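Long-range contacts in gingipain R2 Pro-Domain (Porphyromonas gingivalis, PDB 4IEF), which is the N-terminal prodomain of an arginine-specific cysteine protease and, as in other protease propeptides, probably inhibits the enzyme until maturation and assists its folding: residues F30-L35 with A152-N157; M81-V86 with E131-S136; S87-E92 with I165-V170. One frame throughout, in Å; residues are numbered along the deposited sequence.

Contact 1: residues F30-L35 with A152-N157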
loop_
_atom_site.group_PDB
_atom_site.type_symbol
_atom_site.label_atom_id
_atom_site.label_comp_id
_atom_site.label_asym_id
_atom_site.label_seq_id
_atom_site.Cartn_x
_atom_site.Cartn_y
_atom_site.Cartn_z
ATOM N N PHE A 30 -0.844 3.011 -27.112
ATOM C CA PHE A 30 -0.012 4.002 -26.447
ATOM C C PHE A 30 0.089 5.201 -27.364
ATOM O O PHE A 30 0.269 5.039 -28.579
ATOM C CB PHE A 30 1.395 3.460 -26.110
ATOM C CG PHE A 30 2.404 4.551 -25.813
ATOM C CD1 PHE A 30 3.135 5.148 -26.840
ATOM C CD2 PHE A 30 2.584 5.021 -24.514
ATOM C CE1 PHE A 30 4.007 6.210 -26.575
ATOM C CE2 PHE A 30 3.489 6.061 -24.245
ATOM C CZ PHE A 30 4.191 6.646 -25.275
ATOM N N ARG A 31 0.025 6.396 -26.784
ATOM C CA ARG A 31 0.244 7.639 -27.504
ATOM C C ARG A 31 1.131 8.527 -26.646
ATOM O O ARG A 31 0.936 8.599 -25.428
ATOM C CB ARG A 31 -1.070 8.319 -27.897
ATOM C CG ARG A 31 -1.646 7.794 -29.207
ATOM C CD ARG A 31 -3.007 8.385 -29.501
ATOM N NE ARG A 31 -3.479 8.002 -30.830
ATOM C CZ ARG A 31 -4.699 8.250 -31.298
ATOM N NH1 ARG A 31 -5.596 8.869 -30.540
ATOM N NH2 ARG A 31 -5.034 7.870 -32.522
ATOM N N MET A 32 2.159 9.135 -27.270
ATOM C CA MET A 32 3.110 10.011 -26.584
ATOM C C MET A 32 2.388 11.247 -26.031
ATOM O O MET A 32 1.641 11.907 -26.753
ATOM C CB MET A 32 4.264 10.421 -27.521
ATOM C CG MET A 32 5.358 11.241 -26.826
ATOM S SD MET A 32 6.132 10.401 -25.415
ATOM C CE MET A 32 7.329 9.381 -26.276
ATOM N N ASP A 33 2.610 11.536 -24.744
ATOM C CA ASP A 33 1.970 12.662 -24.091
ATOM C C ASP A 33 2.987 13.457 -23.285
ATOM O O ASP A 33 3.743 12.882 -22.496
ATOM C CB ASP A 33 0.810 12.176 -23.203
ATOM C CG ASP A 33 -0.040 13.303 -22.649
ATOM O OD1 ASP A 33 0.159 13.672 -21.475
ATOM O OD2 ASP A 33 -0.896 13.819 -23.393
ATOM N N ASN A 34 2.997 14.785 -23.501
ATOM C CA ASN A 34 3.844 15.787 -22.836
ATOM C C ASN A 34 5.347 15.385 -22.801
ATOM O O ASN A 34 5.988 15.450 -21.750
ATOM C CB ASN A 34 3.307 16.073 -21.412
ATOM C CG ASN A 34 3.869 17.312 -20.746
ATOM O OD1 ASN A 34 4.219 18.301 -21.387
ATOM N ND2 ASN A 34 3.951 17.283 -19.436
ATOM N N LEU A 35 5.904 14.982 -23.955
ATOM C CA LEU A 35 7.328 14.635 -24.031
ATOM C C LEU A 35 8.185 15.892 -23.824
ATOM O O LEU A 35 8.041 16.867 -24.555
ATOM C CB LEU A 35 7.696 13.941 -25.355
ATOM C CG LEU A 35 9.199 13.661 -25.570
ATOM C CD1 LEU A 35 9.680 12.486 -24.719
ATOM C CD2 LEU A 35 9.497 13.424 -27.034
ATOM N N ALA A 152 8.178 0.989 -25.003
ATOM C CA ALA A 152 9.452 1.711 -25.023
ATOM C C ALA A 152 9.414 2.655 -26.246
ATOM O O ALA A 152 9.867 2.286 -27.334
ATOM C CB ALA A 152 10.629 0.738 -25.067
ATOM N N PRO A 153 8.778 3.847 -26.107
ATOM C CA PRO A 153 8.605 4.730 -27.271
ATOM C C PRO A 153 9.806 5.621 -27.592
ATOM O O PRO A 153 9.723 6.448 -28.508
ATOM C CB PRO A 153 7.404 5.582 -26.870
ATOM C CG PRO A 153 7.522 5.702 -25.393
ATOM C CD PRO A 153 8.142 4.430 -24.902
ATOM N N LEU A 154 10.904 5.471 -26.843
ATOM C CA LEU A 154 12.105 6.255 -27.074
ATOM C C LEU A 154 13.268 5.301 -27.369
ATOM O O LEU A 154 13.720 4.562 -26.492
ATOM C CB LEU A 154 12.397 7.197 -25.885
ATOM C CG LEU A 154 11.317 8.250 -25.566
ATOM C CD1 LEU A 154 11.588 8.917 -24.252
ATOM C CD2 LEU A 154 11.206 9.306 -26.670
ATOM N N GLN A 155 13.683 5.273 -28.642
ATOM C CA GLN A 155 14.761 4.425 -29.148
ATOM C C GLN A 155 15.917 5.335 -29.567
ATOM O O GLN A 155 15.712 6.277 -30.330
ATOM C CB GLN A 155 14.271 3.527 -30.296
ATOM C CG GLN A 155 13.067 2.636 -29.941
ATOM C CD GLN A 155 13.378 1.469 -29.030
ATOM O OE1 GLN A 155 14.408 0.800 -29.157
ATOM N NE2 GLN A 155 12.457 1.161 -28.123
ATOM N N TYR A 156 17.109 5.107 -29.006
ATOM C CA TYR A 156 18.248 5.986 -29.240
ATOM C C TYR A 156 19.501 5.231 -29.623
ATOM O O TYR A 156 19.922 4.299 -28.926
ATOM C CB TYR A 156 18.504 6.840 -27.976
ATOM C CG TYR A 156 19.698 7.772 -28.030
ATOM C CD1 TYR A 156 19.686 8.908 -28.833
ATOM C CD2 TYR A 156 20.808 7.562 -27.216
ATOM C CE1 TYR A 156 20.770 9.786 -28.862
ATOM C CE2 TYR A 156 21.896 8.434 -27.232
ATOM C CZ TYR A 156 21.872 9.546 -28.056
ATOM O OH TYR A 156 22.944 10.409 -28.064
ATOM N N ASN A 157 20.095 5.663 -30.743
ATOM C CA ASN A 157 21.361 5.163 -31.251
ATOM C C ASN A 157 22.440 6.131 -30.747
ATOM O O ASN A 157 22.432 7.294 -31.153
ATOM C CB ASN A 157 21.343 5.038 -32.783
ATOM C CG ASN A 157 22.542 4.315 -33.371
ATOM O OD1 ASN A 157 23.705 4.554 -33.012
ATOM N ND2 ASN A 157 22.285 3.425 -34.318
#
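Phe30 and Pro153 make the closest approach of this contact, the far rim of the phenyl ring meeting the proline ring. Phe30 CZ lies 3.5 Å from Pro153 CG, and CE1 of the same ring is equally near Pro153 CB. The two side chains cross at about a right angle, with Pro153 CG placed obliquely to the phenyl plane. CG of Phe30 is anti to the backbone N (chi1 163°), and CB already points toward 152-157. Both residues are buried, as is Leu154; the ring of Phe30 also meets that of Phe151, and Pro153 packs on Ile169 of strand 162-176. The partly exposed Met32 and Leu35 make the longer contacts. Met32 crosses Pro153 at about a right angle too, but with its methyl group alone: the chain bends at chi2 and chi3, and CE ends up 3.8 Å from Pro153 CG. That same CE lies 3.9 Å from Leu154 CD2. Leu35 slides past Leu154 in the opposite direction, its CD1 4.0 Å from Leu154 CD2. Within 152-157, Gln155 NE2 donates to Ala152 O (2.9 Å) from above the carbonyl plane, linking the amide to the segment just before its strand; the same NE2 also bonds Glu131 O, and OE1 bonds Gly130 N. No hydrogen bond joins 30-35 to 152-157, so their direct contact is apolar, while strand 162-176, bonded through its backbone to Phe30, Met32 and Pro153, fixes their spacing.

Contact 2: residues M81-V86 with E131-S136; sequences MKVEVV and EIATLS
Val83 and Leu135 slide past each other in opposite directions, the valine presenting CG1 and CB to the branch point of the leucine. Val83 CG1 is 3.8 Å from Leu135 CG; it occupies the crowded position between its own backbone N and carbonyl carbon (chi1 60°), while CG2, anti to the N, reaches toward the methyl of Ala133. Leu135 sends CD1 further, against the backbone of the facing strand, where it lies 3.7 Å from Met81 O. Met81 adds its CB beside the same methyl, but the rest of its bent chain leads away. At the other end Val85 and Ile132 cross at about a right angle. Both methyls of the valine take part: CG2 is 3.7 Å from Ile132 CG1, and CG1 is 3.8 Å from Ile132 CD1. Ala133 fills in between the two valines, its CB 3.8 Å from Val85 CG2. Strands 81-86 and 133-135 run antiparallel at 173°, yet their axes come no closer than 6.8 Å and no hydrogen bond crosses; the contact is apolar, side chain on side chain and on backbone atoms. Lys82 and Glu84 point away and form a salt bridge, NZ to OE2 3.4 Å. Thr134 also turns away, its OG1 bonded to the side chain of Asn150. Two strands of one sheet that are not neighbours in it thus face each other through side chains, as a branched or curled sheet allows: 81-86 pairs with strand 162-176, and 131-136 with strand 144-157, whose Val149 touches Val83 while Val171 of strand 162-176 touches Ala133.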
loop_
_atom_site.group_PDB
_atom_site.type_symbol
_atom_site.label_atom_id
_atom_site.label_comp_id
_atom_site.label_asym_id
_atom_site.label_seq_id
_atom_site.Cartn_x
_atom_site.Cartn_y
_atom_site.Cartn_z
ATOM N N MET A 81 1.958 -15.868 -22.729
ATOM C CA MET A 81 1.495 -14.745 -23.545
ATOM C C MET A 81 2.616 -14.181 -24.413
ATOM O O MET A 81 3.801 -14.358 -24.103
ATOM C CB MET A 81 0.910 -13.628 -22.659
ATOM C CG MET A 81 -0.209 -14.088 -21.722
ATOM S SD MET A 81 -1.717 -14.668 -22.537
ATOM C CE MET A 81 -2.406 -13.140 -23.122
ATOM N N LYS A 82 2.233 -13.520 -25.511
ATOM C CA LYS A 82 3.154 -12.849 -26.418
ATOM C C LYS A 82 2.645 -11.433 -26.681
ATOM O O LYS A 82 1.445 -11.161 -26.536
ATOM C CB LYS A 82 3.361 -13.620 -27.735
ATOM C CG LYS A 82 2.153 -13.668 -28.671
ATOM C CD LYS A 82 2.522 -14.208 -30.043
ATOM C CE LYS A 82 1.310 -14.351 -30.933
ATOM N NZ LYS A 82 1.682 -14.627 -32.343
ATOM N N VAL A 83 3.561 -10.537 -27.063
ATOM C CA VAL A 83 3.205 -9.172 -27.394
ATOM C C VAL A 83 3.678 -8.890 -28.830
ATOM O O VAL A 83 4.820 -9.186 -29.186
ATOM C CB VAL A 83 3.708 -8.143 -26.350
ATOM C CG1 VAL A 83 5.232 -8.161 -26.201
ATOM C CG2 VAL A 83 3.191 -6.742 -26.655
ATOM N N GLU A 84 2.757 -8.389 -29.660
ATOM C CA GLU A 84 3.030 -8.049 -31.051
ATOM C C GLU A 84 2.666 -6.613 -31.309
ATOM O O GLU A 84 1.579 -6.180 -30.920
ATOM C CB GLU A 84 2.253 -8.949 -32.030
ATOM C CG GLU A 84 2.360 -10.437 -31.786
ATOM C CD GLU A 84 1.974 -11.269 -32.993
ATOM O OE1 GLU A 84 2.896 -11.683 -33.731
ATOM O OE2 GLU A 84 0.762 -11.500 -33.212
ATOM N N VAL A 85 3.557 -5.877 -31.981
ATOM C CA VAL A 85 3.304 -4.493 -32.368
ATOM C C VAL A 85 2.492 -4.566 -33.655
ATOM O O VAL A 85 3.021 -4.990 -34.686
ATOM C CB VAL A 85 4.615 -3.674 -32.507
ATOM C CG1 VAL A 85 4.358 -2.295 -33.118
ATOM C CG2 VAL A 85 5.314 -3.548 -31.160
ATOM N N VAL A 86 1.192 -4.224 -33.580
ATOM C CA VAL A 86 0.316 -4.290 -34.756
ATOM C C VAL A 86 0.306 -2.942 -35.509
ATOM O O VAL A 86 -0.006 -2.910 -36.701
ATOM C CB VAL A 86 -1.119 -4.793 -34.439
ATOM C CG1 VAL A 86 -1.096 -6.260 -34.018
ATOM C CG2 VAL A 86 -1.816 -3.935 -33.386
ATOM N N GLU A 131 13.710 -3.235 -28.449
ATOM C CA GLU A 131 12.288 -3.571 -28.586
ATOM C C GLU A 131 11.433 -2.380 -28.160
ATOM O O GLU A 131 11.736 -1.735 -27.155
ATOM C CB GLU A 131 11.909 -4.814 -27.740
ATOM C CG GLU A 131 12.721 -6.087 -27.943
ATOM C CD GLU A 131 12.851 -6.675 -29.335
ATOM O OE1 GLU A 131 13.983 -7.069 -29.706
ATOM O OE2 GLU A 131 11.820 -6.807 -30.032
ATOM N N ILE A 132 10.365 -2.100 -28.907
ATOM C CA ILE A 132 9.471 -0.982 -28.587
ATOM C C ILE A 132 8.323 -1.469 -27.679
ATOM O O ILE A 132 7.600 -0.639 -27.126
ATOM C CB ILE A 132 8.963 -0.210 -29.846
ATOM C CG1 ILE A 132 8.030 -1.053 -30.728
ATOM C CG2 ILE A 132 10.131 0.378 -30.653
ATOM C CD1 ILE A 132 7.081 -0.231 -31.572
ATOM N N ALA A 133 8.190 -2.808 -27.499
ATOM C CA ALA A 133 7.178 -3.425 -26.642
ATOM C C ALA A 133 7.660 -4.762 -26.070
ATOM O O ALA A 133 8.172 -5.611 -26.808
ATOM C CB ALA A 133 5.880 -3.622 -27.404
ATOM N N THR A 134 7.514 -4.934 -24.745
ATOM C CA THR A 134 7.894 -6.156 -24.027
ATOM C C THR A 134 6.825 -6.553 -22.995
ATOM O O THR A 134 5.925 -5.765 -22.688
ATOM C CB THR A 134 9.250 -5.995 -23.302
ATOM O OG1 THR A 134 9.119 -5.036 -22.245
ATOM C CG2 THR A 134 10.424 -5.675 -24.247
ATOM N N LEU A 135 6.957 -7.765 -22.444
ATOM C CA LEU A 135 6.117 -8.275 -21.367
ATOM C C LEU A 135 6.980 -8.557 -20.155
ATOM O O LEU A 135 8.083 -9.095 -20.300
ATOM C CB LEU A 135 5.354 -9.554 -21.771
ATOM C CG LEU A 135 4.163 -9.409 -22.723
ATOM C CD1 LEU A 135 3.732 -10.755 -23.229
ATOM C CD2 LEU A 135 2.978 -8.724 -22.053
ATOM N N SER A 136 6.489 -8.198 -18.960
ATOM C CA SER A 136 7.176 -8.514 -17.714
ATOM C C SER A 136 6.745 -9.931 -17.287
ATOM O O SER A 136 5.838 -10.490 -17.903
ATOM C CB SER A 136 6.876 -7.468 -16.644
ATOM O OG SER A 136 7.564 -6.258 -16.923
#

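Contact 3: residues S87-E92 with I165-V170; sequences SSKFIE and IYTEIV
The Tyr166 ring carries Phe90 CB over the centre of one face, 3.6 Å from the centroid and only 9° off the ring normal, a CH-pi contact; Ser88 CB sits at the edge of the tyrosine, near its plane. Phe90 and Tyr166 project from the same face of the sheet, shared with Ser88 and Ile169, and lie side by side, pointing the same way. Their ring planes meet obliquely at 48°, with Phe90 CD2 3.6 Å from Tyr166 CE2. Glu92 CG comes to the edge of the phenyl ring, in its plane. Phe90 CG stands between the backbone N and the carbonyl carbon (chi1 75°). The backbones form an antiparallel pair interrupted by a classic beta bulge: Thr167 and Glu168 both face Lys89, and the second strand turns a corner at Thr167. Lys89 N donates to Glu168 O (3.0 Å), while Lys89 O receives weak bonds from both N and OG1 of Thr167. Bridges continue on either side of the bulge, with Ile91 N to Ile165 O at 2.9 Å and a nearly straight Val170 N to Ser87 O bond of 2.7 Å. Lys89 CD, from the other face, lies 3.5 Å from Thr167 OG1. Ile91 crosses Ile165 there, Ile91 CG1 being 3.9 Å from Ile165 CB. Glu168 is extended on that face; its OE1 forms a salt bridge with Arg31 of strand 25-31.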
loop_
_atom_site.group_PDB
_atom_site.type_symbol
_atom_site.label_atom_id
_atom_site.label_comp_id
_atom_site.label_asym_id
_atom_site.label_seq_id
_atom_site.Cartn_x
_atom_site.Cartn_y
_atom_site.Cartn_z
ATOM N N SER A 87 0.673 -1.851 -34.817
ATOM C CA SER A 87 0.706 -0.499 -35.367
ATOM C C SER A 87 1.741 0.345 -34.610
ATOM O O SER A 87 1.822 0.263 -33.382
ATOM C CB SER A 87 -0.683 0.136 -35.293
ATOM O OG SER A 87 -0.690 1.508 -35.648
ATOM N N SER A 88 2.549 1.121 -35.357
ATOM C CA SER A 88 3.578 2.011 -34.804
ATOM C C SER A 88 3.839 3.186 -35.747
ATOM O O SER A 88 3.708 3.053 -36.964
ATOM C CB SER A 88 4.875 1.256 -34.517
ATOM O OG SER A 88 5.500 0.797 -35.705
ATOM N N LYS A 89 4.202 4.336 -35.169
ATOM C CA LYS A 89 4.474 5.587 -35.876
ATOM C C LYS A 89 5.556 6.341 -35.111
ATOM O O LYS A 89 5.429 6.517 -33.896
ATOM C CB LYS A 89 3.168 6.407 -35.965
ATOM C CG LYS A 89 3.245 7.718 -36.740
ATOM C CD LYS A 89 2.019 8.601 -36.462
ATOM C CE LYS A 89 0.752 8.152 -37.162
ATOM N NZ LYS A 89 -0.452 8.827 -36.609
ATOM N N PHE A 90 6.631 6.763 -35.797
ATOM C CA PHE A 90 7.686 7.504 -35.110
ATOM C C PHE A 90 8.194 8.699 -35.928
ATOM O O PHE A 90 8.025 8.755 -37.148
ATOM C CB PHE A 90 8.864 6.587 -34.696
ATOM C CG PHE A 90 9.809 6.124 -35.784
ATOM C CD1 PHE A 90 10.872 6.922 -36.194
ATOM C CD2 PHE A 90 9.678 4.861 -36.348
ATOM C CE1 PHE A 90 11.741 6.495 -37.195
ATOM C CE2 PHE A 90 10.570 4.422 -37.323
ATOM C CZ PHE A 90 11.592 5.243 -37.746
ATOM N N ILE A 91 8.838 9.639 -35.221
ATOM C CA ILE A 91 9.502 10.819 -35.770
ATOM C C ILE A 91 10.961 10.760 -35.306
ATOM O O ILE A 91 11.248 10.191 -34.246
ATOM C CB ILE A 91 8.802 12.169 -35.412
ATOM C CG1 ILE A 91 8.544 12.317 -33.893
ATOM C CG2 ILE A 91 7.514 12.346 -36.219
ATOM C CD1 ILE A 91 8.490 13.776 -33.383
ATOM N N GLU A 92 11.878 11.295 -36.110
ATOM C CA GLU A 92 13.296 11.262 -35.778
ATOM C C GLU A 92 13.814 12.624 -35.351
ATOM O O GLU A 92 13.491 13.643 -35.965
ATOM C CB GLU A 92 14.126 10.735 -36.955
ATOM C CG GLU A 92 14.244 9.223 -36.973
ATOM C CD GLU A 92 15.370 8.628 -37.796
ATOM O OE1 GLU A 92 16.118 9.390 -38.451
ATOM O OE2 GLU A 92 15.506 7.383 -37.781
ATOM N N ILE A 165 11.245 8.946 -31.730
ATOM C CA ILE A 165 10.130 9.238 -30.834
ATOM C C ILE A 165 8.877 8.576 -31.395
ATOM O O ILE A 165 8.340 9.038 -32.398
ATOM C CB ILE A 165 9.941 10.773 -30.619
ATOM C CG1 ILE A 165 11.210 11.421 -30.007
ATOM C CG2 ILE A 165 8.691 11.062 -29.756
ATOM C CD1 ILE A 165 11.450 12.885 -30.387
ATOM N N TYR A 166 8.416 7.499 -30.747
ATOM C CA TYR A 166 7.211 6.794 -31.173
ATOM C C TYR A 166 5.990 7.519 -30.614
ATOM O O TYR A 166 5.731 7.489 -29.413
ATOM C CB TYR A 166 7.252 5.309 -30.772
ATOM C CG TYR A 166 8.184 4.487 -31.635
ATOM C CD1 TYR A 166 9.556 4.474 -31.399
ATOM C CD2 TYR A 166 7.698 3.734 -32.699
ATOM C CE1 TYR A 166 10.424 3.741 -32.208
ATOM C CE2 TYR A 166 8.556 2.991 -33.510
ATOM C CZ TYR A 166 9.920 2.997 -33.259
ATOM O OH TYR A 166 10.775 2.276 -34.060
ATOM N N THR A 167 5.285 8.235 -31.497
ATOM C CA THR A 167 4.108 9.031 -31.141
ATOM C C THR A 167 2.908 8.122 -30.875
ATOM O O THR A 167 2.047 8.490 -30.076
ATOM C CB THR A 167 3.805 10.075 -32.215
ATOM O OG1 THR A 167 3.625 9.422 -33.472
ATOM C CG2 THR A 167 4.893 11.137 -32.314
ATOM N N GLU A 168 2.865 6.936 -31.522
ATOM C CA GLU A 168 1.808 5.946 -31.333
ATOM C C GLU A 168 2.352 4.524 -31.469
ATOM O O GLU A 168 3.156 4.244 -32.362
ATOM C CB GLU A 168 0.647 6.167 -32.311
ATOM C CG GLU A 168 -0.578 5.327 -31.998
ATOM C CD GLU A 168 -1.649 5.388 -33.064
ATOM O OE1 GLU A 168 -2.653 6.109 -32.852
ATOM O OE2 GLU A 168 -1.484 4.729 -34.116
ATOM N N ILE A 169 1.921 3.641 -30.554
ATOM C CA ILE A 169 2.237 2.210 -30.531
ATOM C C ILE A 169 0.964 1.455 -30.152
ATOM O O ILE A 169 0.409 1.694 -29.078
ATOM C CB ILE A 169 3.424 1.803 -29.587
ATOM C CG1 ILE A 169 4.717 2.618 -29.837
ATOM C CG2 ILE A 169 3.693 0.278 -29.677
ATOM C CD1 ILE A 169 5.745 2.571 -28.667
ATOM N N VAL A 170 0.521 0.532 -31.016
ATOM C CA VAL A 170 -0.626 -0.323 -30.730
ATOM C C VAL A 170 -0.102 -1.752 -30.648
ATOM O O VAL A 170 0.518 -2.241 -31.602
ATOM C CB VAL A 170 -1.816 -0.184 -31.721
ATOM C CG1 VAL A 170 -2.985 -1.068 -31.296
ATOM C CG2 VAL A 170 -2.266 1.272 -31.840
#

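In the fold
All three contacts involve strands of one antiparallel sheet. Strand 162-176 pairs with strands 25-31, 79-93 and 144-157; it supplies one side of contact 3 and borders the strands of contacts 1 and 2. The centres of contacts 1 and 3 are about 7 Å apart; that of contact 2 lies about 15 Å from contact 1 and 14 Å from contact 3. Contacts 2 and 3 use successive parts of strand 79-93. Along the chain contact 2 is nested within the loop closed by contact 1, while contact 3 crosses both. Ile132 of contact 2 packs on Tyr166 and Ile169 of contact 3, and its O accepts from Ala152 N of contact 1. Strands far apart in the propeptide chain are thereby brought together around strand 162-176.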